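Local coordinates for conserved protein (Methanothermobacter thermautotrophicus, PDB 1T57) that is of uncharacterised function but binds flavin mononucleotide and magnesium, and carries a domain related to the alpha/beta domain of pyruvate kinase, at residues D99-E103 and R104-V108. Numbering follows the deposited sequence.
Sequences DALLE and RGVNV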
loop_
_atom_site.group_PDB
_atom_site.type_symbol
_atom_site.label_atom_id
_atom_site.label_comp_id
_atom_site.label_asym_id
_atom_site.label_seq_id
_atom_site.Cartn_x
_atom_site.Cartn_y
_atom_site.Cartn_z
ATOM N N ASP A 99 -19.551 -19.812 -29.978
ATOM C CA ASP A 99 -20.748 -20.081 -30.738
ATOM C C ASP A 99 -21.408 -21.355 -30.216
ATOM O O ASP A 99 -22.570 -21.322 -29.821
ATOM C CB ASP A 99 -20.407 -20.214 -32.228
ATOM C CG ASP A 99 -20.098 -18.872 -32.887
ATOM O OD1 ASP A 99 -19.209 -18.148 -32.395
ATOM O OD2 ASP A 99 -20.739 -18.541 -33.909
ATOM N N ALA A 100 -20.663 -22.463 -30.184
ATOM C CA ALA A 100 -21.203 -23.738 -29.691
ATOM C C ALA A 100 -21.945 -23.581 -28.368
ATOM O O ALA A 100 -23.087 -24.032 -28.238
ATOM C CB ALA A 100 -20.088 -24.787 -29.547
ATOM N N LEU A 101 -21.296 -22.936 -27.396
ATOM C CA LEU A 101 -21.864 -22.707 -26.062
ATOM C C LEU A 101 -23.134 -21.864 -26.087
ATOM O O LEU A 101 -24.160 -22.255 -25.525
ATOM C CB LEU A 101 -20.833 -22.022 -25.159
ATOM C CG LEU A 101 -19.892 -22.873 -24.298
ATOM C CD1 LEU A 101 -19.118 -23.864 -25.137
ATOM C CD2 LEU A 101 -18.931 -21.940 -23.605
ATOM N N LEU A 102 -23.050 -20.698 -26.725
ATOM C CA LEU A 102 -24.191 -19.795 -26.833
ATOM C C LEU A 102 -25.366 -20.462 -27.507
ATOM O O LEU A 102 -26.514 -20.090 -27.271
ATOM C CB LEU A 102 -23.821 -18.546 -27.626
ATOM C CG LEU A 102 -23.061 -17.491 -26.832
ATOM C CD1 LEU A 102 -22.707 -16.306 -27.718
ATOM C CD2 LEU A 102 -23.938 -17.053 -25.674
ATOM N N GLU A 103 -25.057 -21.434 -28.359
ATOM C CA GLU A 103 -26.049 -22.210 -29.092
ATOM C C GLU A 103 -26.810 -23.071 -28.074
ATOM O O GLU A 103 -28.008 -23.330 -28.224
ATOM C CB GLU A 103 -25.336 -23.100 -30.115
ATOM C CG GLU A 103 -26.054 -23.256 -31.442
ATOM C CD GLU A 103 -26.908 -24.498 -31.506
ATOM O OE1 GLU A 103 -26.359 -25.588 -31.238
ATOM O OE2 GLU A 103 -28.114 -24.389 -31.830
ATOM N N ARG A 104 -26.096 -23.490 -27.030
ATOM C CA ARG A 104 -26.658 -24.309 -25.959
ATOM C C ARG A 104 -27.375 -23.451 -24.902
ATOM O O ARG A 104 -28.072 -23.975 -24.027
ATOM C CB ARG A 104 -25.543 -25.112 -25.280
ATOM C CG ARG A 104 -24.477 -25.666 -26.220
ATOM C CD ARG A 104 -24.788 -27.061 -26.744
ATOM N NE ARG A 104 -23.568 -27.871 -26.781
ATOM C CZ ARG A 104 -23.440 -29.036 -27.411
ATOM N NH1 ARG A 104 -24.459 -29.556 -28.085
ATOM N NH2 ARG A 104 -22.289 -29.698 -27.347
ATOM N N GLY A 105 -27.192 -22.137 -24.962
ATOM C CA GLY A 105 -27.844 -21.270 -23.993
ATOM C C GLY A 105 -26.974 -20.823 -22.829
ATOM O O GLY A 105 -27.453 -20.208 -21.867
ATOM N N VAL A 106 -25.684 -21.126 -22.911
ATOM C CA VAL A 106 -24.753 -20.733 -21.854
ATOM C C VAL A 106 -24.210 -19.333 -22.048
ATOM O O VAL A 106 -23.474 -19.089 -22.994
ATOM C CB VAL A 106 -23.547 -21.675 -21.786
ATOM C CG1 VAL A 106 -22.444 -21.058 -20.936
ATOM C CG2 VAL A 106 -23.976 -23.010 -21.215
ATOM N N ASN A 107 -24.563 -18.412 -21.154
ATOM C CA ASN A 107 -24.035 -17.046 -21.242
ATOM C C ASN A 107 -22.506 -17.091 -21.133
ATOM O O ASN A 107 -21.944 -17.619 -20.171
ATOM C CB ASN A 107 -24.609 -16.184 -20.121
ATOM C CG ASN A 107 -26.119 -16.190 -20.109
ATOM O OD1 ASN A 107 -26.746 -17.173 -19.704
ATOM N ND2 ASN A 107 -26.716 -15.098 -20.573
ATOM N N VAL A 108 -21.843 -16.575 -22.155
ATOM C CA VAL A 108 -20.394 -16.545 -22.196
ATOM C C VAL A 108 -19.884 -15.113 -21.981
ATOM O O VAL A 108 -20.350 -14.156 -22.627
ATOM C CB VAL A 108 -19.899 -17.093 -23.535
ATOM C CG1 VAL A 108 -18.410 -16.895 -23.670
ATOM C CG2 VAL A 108 -20.228 -18.572 -23.610
#
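Backbone hydrogen bonds from Val106 and Gly105 to Leu101 and Leu102 close helix 95-104 in a Schellman motif. Val106 N reaches back to Leu101 O over 3.2 Å with an N-H...O angle of 163°, a nearly straight bond whose donor stands 45° out of the carbonyl plane. Leu101 O takes a second donor, Arg104 N at 2.7 Å, in a weak, bent bond. The other Schellman bond, Gly105 N to Leu102 O, is also 3.2 Å long but weak. Gly105 is the C-prime residue: its positive phi turns the chain out of the helix.

Apolar contacts follow the same reversal. Leu101 and Val108 cross at about a right angle, CD2 of Leu101 lying 3.6 Å from CG2 of Val108. Val108 projects toward the helix, and with CG1 anti to the backbone N (chi1 172°) it is CG2, beside that N, that meets Leu101. Leu102 CG adds a looser contact with the same methyl, Val108 CG2, at 4.4 Å, and Leu101 CB faces Val106 CB at 4.3 Å.

Around this turn, Leu101 also touches Ala65 and Leu66 of helix 63-69, and its side chain comes within about 4 Å of that of Gly62, a residue that binds FMN. Asn107 pairs through its backbone with Ser78 of strand 75-79. Polar capping thus satisfies carbonyls at the helix end, while leucine-valine packing holds the exit to strand 107-109, outermost in the sheet within this chain, against the helix of this beta-alpha-beta unit.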